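Side-chain contacts in possible thiamine biosynthesis enzyme (Candida albicans, PDB 2X7Q), which is of unknown function but, having the periplasmic binding protein fold and belonging to the SsuA/TauA family, probably binds a small ligand, perhaps one related to thiamine biosynthesis: residues Y197-S202 against K283-L288; M133-A138 against A289-E294; S128-M133 against F174-F179. The protein carries 1 engineered substitution. All coordinates share one frame; numbering follows the deposited sequence.

Interaction 1: residues Y197-S202 against K283-L288; sequences YTPWSS and KDTLKL
The indole of W200 meets T285 with the edge of its six-membered ring, on the flank of helix 275-289. This protein has the two-lobed fold of periplasmic binding proteins, and the segment 197-202 is a linker of the kind that joins the lobes: it leaves strand 190-197 of one sheet and enters strand 203-208 of the other. T285 CB lies in the plane of the indole, at its edge, 3.7 Å from W200 CZ3. The neighbouring corner of the ring, W200 CH2, approaches L286 CD2 at 4.0 Å, and here the two side chains run at about a right angle to each other. W200 CG stands between the backbone N and the carbonyl carbon (chi1 51°), a torsion that folds the indole back over its own loop, where T198 CB and P199 CD lie over one face while the far edge reaches the helix. P199 adds a second, lighter touch, its CG lying 3.8 Å from T285 OG1. That hydroxyl has its polar partner within the helix, the carbonyl of K281, and its approach to the proline is a van der Waals contact and no hydrogen bond. On the five-membered ring, W200 NE1 is bonded to the carboxylate of E75. The loop also braces itself: T198 OG1 donates to W200 O over 2.8 Å, in the carbonyl plane and with a C=O...donor angle of 152°.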
loop_
_atom_site.group_PDB
_atom_site.type_symbol
_atom_site.label_atom_id
_atom_site.label_comp_id
_atom_site.label_asym_id
_atom_site.label_seq_id
_atom_site.Cartn_x
_atom_site.Cartn_y
_atom_site.Cartn_z
ATOM N N TYR A 197 -2.892 -8.847 -10.174
ATOM C CA TYR A 197 -3.683 -8.051 -9.245
ATOM C C TYR A 197 -3.618 -8.636 -7.841
ATOM O O TYR A 197 -3.388 -9.834 -7.666
ATOM C CB TYR A 197 -5.145 -7.991 -9.697
ATOM C CG TYR A 197 -5.385 -7.188 -10.956
ATOM C CD1 TYR A 197 -5.564 -5.813 -10.903
ATOM C CD2 TYR A 197 -5.450 -7.811 -12.194
ATOM C CE1 TYR A 197 -5.788 -5.078 -12.054
ATOM C CE2 TYR A 197 -5.673 -7.088 -13.348
ATOM C CZ TYR A 197 -5.843 -5.720 -13.273
ATOM O OH TYR A 197 -6.065 -4.993 -14.421
ATOM N N THR A 198 -3.825 -7.786 -6.842
ATOM C CA THR A 198 -3.961 -8.252 -5.471
ATOM C C THR A 198 -5.389 -8.744 -5.265
ATOM O O THR A 198 -6.343 -8.051 -5.623
ATOM C CB THR A 198 -3.657 -7.134 -4.456
ATOM O OG1 THR A 198 -4.592 -6.061 -4.626
ATOM C CG2 THR A 198 -2.243 -6.604 -4.651
ATOM N N PRO A 199 -5.542 -9.952 -4.701
ATOM C CA PRO A 199 -6.878 -10.506 -4.460
ATOM C C PRO A 199 -7.670 -9.652 -3.475
ATOM O O PRO A 199 -8.883 -9.818 -3.352
ATOM C CB PRO A 199 -6.584 -11.873 -3.835
ATOM C CG PRO A 199 -5.184 -12.197 -4.242
ATOM C CD PRO A 199 -4.471 -10.887 -4.318
ATOM N N TRP A 200 -6.983 -8.742 -2.790
ATOM C CA TRP A 200 -7.597 -7.945 -1.733
ATOM C C TRP A 200 -7.586 -6.455 -2.061
ATOM O O TRP A 200 -6.896 -6.018 -2.983
ATOM C CB TRP A 200 -6.851 -8.176 -0.419
ATOM C CG TRP A 200 -5.368 -8.007 -0.559
ATOM C CD1 TRP A 200 -4.674 -6.834 -0.555
ATOM C CD2 TRP A 200 -4.396 -9.051 -0.731
ATOM N NE1 TRP A 200 -3.329 -7.082 -0.711
ATOM C CE2 TRP A 200 -3.135 -8.429 -0.821
ATOM C CE3 TRP A 200 -4.474 -10.442 -0.814
ATOM C CZ2 TRP A 200 -1.958 -9.161 -0.990
ATOM C CZ3 TRP A 200 -3.306 -11.163 -0.983
ATOM C CH2 TRP A 200 -2.065 -10.522 -1.069
ATOM N N SER A 201 -8.356 -5.680 -1.299
ATOM C CA SER A 201 -8.300 -4.225 -1.388
ATOM C C SER A 201 -6.880 -3.779 -1.057
ATOM O O SER A 201 -6.253 -4.324 -0.153
ATOM C CB SER A 201 -9.305 -3.583 -0.431
ATOM O OG SER A 201 -10.635 -3.915 -0.793
ATOM N N SER A 202 -6.379 -2.787 -1.785
ATOM C CA SER A 202 -4.952 -2.468 -1.757
ATOM C C SER A 202 -4.477 -1.589 -0.598
ATOM O O SER A 202 -3.354 -1.754 -0.119
ATOM C CB SER A 202 -4.518 -1.858 -3.092
ATOM O OG SER A 202 -5.313 -0.741 -3.431
ATOM N N LYS A 283 -5.272 -13.283 4.326
ATOM C CA LYS A 283 -4.655 -14.339 5.127
ATOM C C LYS A 283 -4.609 -15.665 4.369
ATOM O O LYS A 283 -3.603 -16.375 4.403
ATOM C CB LYS A 283 -5.406 -14.524 6.451
ATOM C CG LYS A 283 -6.715 -15.294 6.312
ATOM C CD LYS A 283 -7.458 -15.431 7.635
ATOM C CE LYS A 283 -8.694 -16.305 7.472
ATOM N NZ LYS A 283 -9.833 -15.849 8.308
ATOM N N ASP A 284 -5.703 -15.989 3.686
ATOM C CA ASP A 284 -5.811 -17.247 2.955
ATOM C C ASP A 284 -4.842 -17.296 1.777
ATOM O O ASP A 284 -4.304 -18.353 1.450
ATOM C CB ASP A 284 -7.246 -17.472 2.472
ATOM C CG ASP A 284 -8.203 -17.776 3.607
ATOM O OD1 ASP A 284 -7.739 -17.930 4.755
ATOM O OD2 ASP A 284 -9.423 -17.863 3.351
ATOM N N THR A 285 -4.619 -16.149 1.143
ATOM C CA THR A 285 -3.704 -16.073 0.010
ATOM C C THR A 285 -2.253 -16.181 0.467
ATOM O O THR A 285 -1.473 -16.953 -0.090
ATOM C CB THR A 285 -3.886 -14.769 -0.789
ATOM O OG1 THR A 285 -5.205 -14.729 -1.348
ATOM C CG2 THR A 285 -2.865 -14.686 -1.912
ATOM N N LEU A 286 -1.898 -15.406 1.488
ATOM C CA LEU A 286 -0.539 -15.412 2.022
ATOM C C LEU A 286 -0.181 -16.764 2.633
ATOM O O LEU A 286 0.899 -17.300 2.386
ATOM C CB LEU A 286 -0.361 -14.301 3.058
ATOM C CG LEU A 286 -0.546 -12.869 2.552
ATOM C CD1 LEU A 286 -0.313 -11.865 3.674
ATOM C CD2 LEU A 286 0.376 -12.592 1.381
ATOM N N LYS A 287 -1.096 -17.308 3.427
ATOM C CA LYS A 287 -0.901 -18.615 4.043
ATOM C C LYS A 287 -0.675 -19.684 2.982
ATOM O O LYS A 287 0.220 -20.523 3.108
ATOM C CB LYS A 287 -2.109 -18.983 4.907
ATOM C CG LYS A 287 -2.036 -20.361 5.547
ATOM C CD LYS A 287 -0.920 -20.442 6.568
ATOM C CE LYS A 287 -0.881 -21.810 7.235
ATOM N NZ LYS A 287 0.215 -21.902 8.252
ATOM N N LEU A 288 -1.492 -19.643 1.936
ATOM C CA LEU A 288 -1.417 -20.622 0.859
ATOM C C LEU A 288 -0.174 -20.409 -0.002
ATOM O O LEU A 288 0.321 -21.340 -0.634
ATOM C CB LEU A 288 -2.675 -20.548 -0.009
ATOM C CG LEU A 288 -2.932 -21.703 -0.979
ATOM C CD1 LEU A 288 -3.102 -23.009 -0.220
ATOM C CD2 LEU A 288 -4.158 -21.415 -1.832
#

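Interaction 2: residues M133-A138 against A289-E294; sequences MSFVLA and AGVLAE
F135, on helix 129-141, packs against A289 and V291, which flank the turn where helix 275-289 ends. The contact begins at F135 CB, which lies 3.5 Å from V291 CG2 and 4.3 Å from A289 CB. One atom further out, F135 CG is still covered by the same methyl, at 3.8 Å from V291 CG2. The ring then divides the two partners: F135 CD1 stays on the valine side, whereas F135 CD2 approaches A289 O at 3.9 Å, with that oxygen at the ring edge and near its plane. Beyond this the tip leaves the turn, and the ring meets Y131 of its own helix edge-to-face. A chi1 of -72°, with CG anti to the carbonyl carbon, carries the ring alongside the valine methyl. Next along the helix, V136 CG2 rests 4.3 Å from A289 CB. The turn that receives these groups is a Schellman motif: G290 has positive phi (97°), and the chain bonds back twice into the last helical turn before leading on towards helix 296-306. No direct hydrogen bond spans the two segments. A single water donates to both F135 O, at 2.7 Å, and A289 O, at 2.8 Å. The side-chain chemistry is therefore largely dispersive, while the water joins two carbonyl oxygens that would probably repel each other directly, and so links helix 129-141 to the end of helix 275-289.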
loop_
_atom_site.group_PDB
_atom_site.type_symbol
_atom_site.label_atom_id
_atom_site.label_comp_id
_atom_site.label_asym_id
_atom_site.label_seq_id
_atom_site.Cartn_x
_atom_site.Cartn_y
_atom_site.Cartn_z
HETATM N N MSE A 133 4.516 -10.258 -2.875
HETATM C CA MSE A 133 3.813 -10.569 -4.115
HETATM C C MSE A 133 4.560 -11.574 -4.984
HETATM O O MSE A 133 3.960 -12.213 -5.844
HETATM C CB MSE A 133 3.533 -9.292 -4.912
HETATM C CG MSE A 133 2.476 -8.392 -4.297
HETATM SE SE MSE A 133 0.776 -9.318 -4.059
HETATM C CE MSE A 133 0.460 -9.843 -5.896
ATOM N N SER A 134 5.864 -11.709 -4.767
ATOM C CA SER A 134 6.651 -12.671 -5.530
ATOM C C SER A 134 6.213 -14.087 -5.180
ATOM O O SER A 134 6.215 -14.976 -6.030
ATOM C CB SER A 134 8.148 -12.491 -5.271
ATOM O OG SER A 134 8.517 -12.979 -3.996
ATOM N N PHE A 135 5.836 -14.290 -3.920
ATOM C CA PHE A 135 5.326 -15.579 -3.467
ATOM C C PHE A 135 3.946 -15.851 -4.060
ATOM O O PHE A 135 3.677 -16.947 -4.546
ATOM C CB PHE A 135 5.255 -15.619 -1.938
ATOM C CG PHE A 135 6.600 -15.695 -1.267
ATOM C CD1 PHE A 135 7.376 -14.558 -1.104
ATOM C CD2 PHE A 135 7.083 -16.904 -0.792
ATOM C CE1 PHE A 135 8.610 -14.627 -0.485
ATOM C CE2 PHE A 135 8.316 -16.980 -0.172
ATOM C CZ PHE A 135 9.081 -15.838 -0.017
ATOM N N VAL A 136 3.075 -14.847 -4.012
ATOM C CA VAL A 136 1.732 -14.967 -4.567
ATOM C C VAL A 136 1.795 -15.300 -6.056
ATOM O O VAL A 136 1.067 -16.168 -6.537
ATOM C CB VAL A 136 0.921 -13.673 -4.352
ATOM C CG1 VAL A 136 -0.429 -13.761 -5.044
ATOM C CG2 VAL A 136 0.749 -13.395 -2.867
ATOM N N LEU A 137 2.677 -14.614 -6.776
ATOM C CA LEU A 137 2.875 -14.858 -8.200
ATOM C C LEU A 137 3.373 -16.275 -8.457
ATOM O O LEU A 137 2.870 -16.965 -9.340
ATOM C CB LEU A 137 3.866 -13.847 -8.777
ATOM C CG LEU A 137 4.222 -14.041 -10.251
ATOM C CD1 LEU A 137 2.976 -13.925 -11.117
ATOM C CD2 LEU A 137 5.281 -13.044 -10.690
ATOM N N ALA A 138 4.359 -16.702 -7.677
ATOM C CA ALA A 138 4.910 -18.044 -7.799
ATOM C C ALA A 138 3.832 -19.120 -7.648
ATOM O O ALA A 138 3.828 -20.101 -8.385
ATOM C CB ALA A 138 6.030 -18.252 -6.778
ATOM N N ALA A 289 0.326 -19.176 -0.015
ATOM C CA ALA A 289 1.489 -18.827 -0.824
ATOM C C ALA A 289 2.800 -19.099 -0.089
ATOM O O ALA A 289 3.873 -19.084 -0.695
ATOM C CB ALA A 289 1.416 -17.373 -1.263
ATOM N N GLY A 290 2.710 -19.337 1.215
ATOM C CA GLY A 290 3.880 -19.657 2.011
ATOM C C GLY A 290 4.482 -18.470 2.736
ATOM O O GLY A 290 5.466 -18.611 3.461
ATOM N N VAL A 291 3.891 -17.295 2.544
ATOM C CA VAL A 291 4.372 -16.085 3.202
ATOM C C VAL A 291 4.184 -16.175 4.713
ATOM O O VAL A 291 5.075 -15.811 5.481
ATOM C CB VAL A 291 3.657 -14.827 2.672
ATOM C CG1 VAL A 291 4.114 -13.591 3.433
ATOM C CG2 VAL A 291 3.911 -14.662 1.181
ATOM N N LEU A 292 3.018 -16.657 5.130
ATOM C CA LEU A 292 2.719 -16.814 6.551
ATOM C C LEU A 292 2.805 -18.274 6.983
ATOM O O LEU A 292 2.214 -19.151 6.354
ATOM C CB LEU A 292 1.337 -16.246 6.878
ATOM C CG LEU A 292 1.268 -14.782 7.322
ATOM C CD1 LEU A 292 2.157 -13.906 6.466
ATOM C CD2 LEU A 292 -0.174 -14.287 7.278
ATOM N N ALA A 293 3.546 -18.527 8.058
ATOM C CA ALA A 293 3.735 -19.883 8.559
ATOM C C ALA A 293 2.858 -20.160 9.778
ATOM O O ALA A 293 2.607 -21.315 10.123
ATOM C CB ALA A 293 5.197 -20.125 8.891
ATOM N N GLU A 294 2.398 -19.096 10.430
ATOM C CA GLU A 294 1.534 -19.226 11.596
ATOM C C GLU A 294 0.242 -19.956 11.241
ATOM O O GLU A 294 -0.275 -19.813 10.131
ATOM C CB GLU A 294 1.215 -17.851 12.190
ATOM C CG GLU A 294 2.396 -17.162 12.864
ATOM C CD GLU A 294 3.405 -16.606 11.874
ATOM O OE1 GLU A 294 3.077 -16.510 10.674
ATOM O OE2 GLU A 294 4.527 -16.260 12.298
HETATM O O HOH W 1 4.736 -19.183 -3.352
#

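Interaction 3: residues S128-M133 against F174-F179; sequences SGSYVM and FMWEYF
Two torsions carry the M175 side chain onto M133: chi1 of -57° sets CG beside the backbone N, and after an extended middle the final bend, chi3 57°, turns CE back against the helix. Both residues are selenomethionines. They lie in the lobe of the periplasmic binding protein fold whose sheet includes strands 120-123, 148-151 and 173-177, where helix 129-141 forms the beta-alpha-beta crossover between the first two. Its first turn, 129-133, lies at 119° to strand segment 174-177. M175 CE presses on M133 CB at 3.5 Å, tighter than usual for two carbons, while M175 SE sits 3.6 Å from M133 O. One turn earlier S130 CB lies 3.3 Å from M175 O, a buried carbonyl with no hydrogen-bonding partner in the model. The same carbon comes to 4.4 Å from W176 CE3: although W176 CB points away from the helix, the ring comes back nearer, and it also stacks with that of F155. S130 turns its hydroxyl back to its own chain, donating to S128 OG over 2.8 Å. S128 is the N-cap of the helix, its OG also accepting a weak bond from Y131 N. No hydrogen bond crosses directly between the segments; one water accepts from M175 N at 2.8 Å and donates to S130 O at 2.8 Å.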
loop_
_atom_site.group_PDB
_atom_site.type_symbol
_atom_site.label_atom_id
_atom_site.label_comp_id
_atom_site.label_asym_id
_atom_site.label_seq_id
_atom_site.Cartn_x
_atom_site.Cartn_y
_atom_site.Cartn_z
ATOM N N SER A 128 8.452 -6.456 1.974
ATOM C CA SER A 128 7.720 -5.436 1.236
ATOM C C SER A 128 6.717 -6.065 0.283
ATOM O O SER A 128 6.612 -7.286 0.201
ATOM C CB SER A 128 8.681 -4.550 0.452
ATOM O OG SER A 128 9.345 -5.281 -0.557
ATOM N N GLY A 129 5.968 -5.224 -0.423
ATOM C CA GLY A 129 5.011 -5.701 -1.403
ATOM C C GLY A 129 5.699 -6.436 -2.536
ATOM O O GLY A 129 5.227 -7.478 -2.989
ATOM N N SER A 130 6.821 -5.890 -2.993
ATOM C CA SER A 130 7.589 -6.499 -4.072
ATOM C C SER A 130 8.101 -7.879 -3.666
ATOM O O SER A 130 8.319 -8.745 -4.511
ATOM C CB SER A 130 8.764 -5.604 -4.466
ATOM O OG SER A 130 9.654 -5.418 -3.382
ATOM N N TYR A 131 8.297 -8.071 -2.365
ATOM C CA TYR A 131 8.760 -9.349 -1.838
ATOM C C TYR A 131 7.594 -10.316 -1.645
ATOM O O TYR A 131 7.632 -11.447 -2.122
ATOM C CB TYR A 131 9.501 -9.143 -0.515
ATOM C CG TYR A 131 9.843 -10.429 0.205
ATOM C CD1 TYR A 131 9.021 -10.924 1.209
ATOM C CD2 TYR A 131 10.985 -11.148 -0.120
ATOM C CE1 TYR A 131 9.325 -12.099 1.869
ATOM C CE2 TYR A 131 11.298 -12.326 0.534
ATOM C CZ TYR A 131 10.466 -12.796 1.528
ATOM O OH TYR A 131 10.773 -13.965 2.183
ATOM N N VAL A 132 6.564 -9.863 -0.941
ATOM C CA VAL A 132 5.399 -10.694 -0.656
ATOM C C VAL A 132 4.711 -11.173 -1.932
ATOM O O VAL A 132 4.374 -12.348 -2.060
ATOM C CB VAL A 132 4.374 -9.942 0.217
ATOM C CG1 VAL A 132 3.027 -10.645 0.184
ATOM C CG2 VAL A 132 4.888 -9.804 1.639
HETATM N N MSE A 133 4.516 -10.258 -2.875
HETATM C CA MSE A 133 3.813 -10.569 -4.115
HETATM C C MSE A 133 4.560 -11.574 -4.984
HETATM O O MSE A 133 3.960 -12.213 -5.844
HETATM C CB MSE A 133 3.533 -9.292 -4.912
HETATM C CG MSE A 133 2.476 -8.392 -4.297
HETATM SE SE MSE A 133 0.776 -9.318 -4.059
HETATM C CE MSE A 133 0.460 -9.843 -5.896
ATOM N N PHE A 174 11.811 -7.952 -11.054
ATOM C CA PHE A 174 11.286 -7.344 -9.838
ATOM C C PHE A 174 9.828 -6.962 -10.065
ATOM O O PHE A 174 9.367 -6.905 -11.205
ATOM C CB PHE A 174 12.110 -6.115 -9.446
ATOM C CG PHE A 174 11.955 -4.951 -10.387
ATOM C CD1 PHE A 174 12.752 -4.843 -11.514
ATOM C CD2 PHE A 174 11.017 -3.962 -10.138
ATOM C CE1 PHE A 174 12.615 -3.772 -12.379
ATOM C CE2 PHE A 174 10.875 -2.890 -10.998
ATOM C CZ PHE A 174 11.673 -2.795 -12.120
HETATM N N MSE A 175 9.101 -6.702 -8.986
HETATM C CA MSE A 175 7.691 -6.351 -9.097
HETATM C C MSE A 175 7.426 -4.954 -8.537
HETATM O O MSE A 175 7.891 -4.608 -7.447
HETATM C CB MSE A 175 6.823 -7.390 -8.385
HETATM C CG MSE A 175 7.010 -8.801 -8.900
HETATM SE SE MSE A 175 5.917 -10.107 -7.971
HETATM C CE MSE A 175 4.173 -9.325 -8.302
ATOM N N TRP A 176 6.677 -4.155 -9.288
ATOM C CA TRP A 176 6.389 -2.784 -8.890
ATOM C C TRP A 176 5.040 -2.354 -9.454
ATOM O O TRP A 176 4.571 -2.909 -10.448
ATOM C CB TRP A 176 7.497 -1.853 -9.386
ATOM C CG TRP A 176 7.752 -0.681 -8.489
ATOM C CD1 TRP A 176 7.396 0.616 -8.711
ATOM C CD2 TRP A 176 8.423 -0.703 -7.220
ATOM N NE1 TRP A 176 7.806 1.405 -7.662
ATOM C CE2 TRP A 176 8.435 0.621 -6.737
ATOM C CE3 TRP A 176 9.011 -1.712 -6.454
ATOM C CZ2 TRP A 176 9.017 0.958 -5.514
ATOM C CZ3 TRP A 176 9.587 -1.372 -5.241
ATOM C CH2 TRP A 176 9.585 -0.049 -4.784
ATOM N N GLU A 177 4.416 -1.370 -8.816
ATOM C CA GLU A 177 3.115 -0.885 -9.262
ATOM C C GLU A 177 3.164 -0.532 -10.747
ATOM O O GLU A 177 4.101 0.120 -11.207
ATOM C CB GLU A 177 2.672 0.318 -8.425
ATOM C CG GLU A 177 1.211 0.701 -8.608
ATOM C CD GLU A 177 0.968 1.478 -9.887
ATOM O OE1 GLU A 177 1.642 2.510 -10.093
ATOM O OE2 GLU A 177 0.106 1.055 -10.685
ATOM N N TYR A 178 2.156 -0.977 -11.491
ATOM C CA TYR A 178 2.146 -0.843 -12.947
ATOM C C TYR A 178 2.346 0.585 -13.445
ATOM O O TYR A 178 3.325 0.873 -14.132
ATOM C CB TYR A 178 0.855 -1.420 -13.537
ATOM C CG TYR A 178 0.698 -1.156 -15.017
ATOM C CD1 TYR A 178 1.490 -1.818 -15.949
ATOM C CD2 TYR A 178 -0.243 -0.247 -15.486
ATOM C CE1 TYR A 178 1.354 -1.580 -17.301
ATOM C CE2 TYR A 178 -0.386 -0.002 -16.839
ATOM C CZ TYR A 178 0.416 -0.671 -17.742
ATOM O OH TYR A 178 0.279 -0.431 -19.092
ATOM N N PHE A 179 1.411 1.470 -13.117
ATOM C CA PHE A 179 1.443 2.835 -13.638
ATOM C C PHE A 179 2.698 3.595 -13.227
ATOM O O PHE A 179 3.072 4.577 -13.865
ATOM C CB PHE A 179 0.186 3.606 -13.230
ATOM C CG PHE A 179 -1.064 3.122 -13.908
ATOM C CD1 PHE A 179 -1.377 3.541 -15.190
ATOM C CD2 PHE A 179 -1.923 2.246 -13.266
ATOM C CE1 PHE A 179 -2.525 3.095 -15.818
ATOM C CE2 PHE A 179 -3.072 1.796 -13.887
ATOM C CZ PHE A 179 -3.374 2.221 -15.165
HETATM O O HOH W 2 10.027 -8.040 -6.650
#

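From the N terminus, helix 129-141 opens two contacts in succession. Its start, 128-133, closes the shortest loop as interaction 3 when strand 173-177 returns about 40 residues later. Its continuation, 133-138, waits until 289-294 for interaction 2, so these two cross along the chain and share M133. Interaction 1 follows interaction 3 in series, opening at the linker 197-202 and closing on 283-288, and is nested within the long loop of interaction 2. The three also touch in space: L286 packs on V132, M175 SE on S134 N, and K287 NZ probably bonds to E294 O. Helix 129-141 is thereby tied to the sheet of its lobe and to the end of helix 275-289, which packs on the linker.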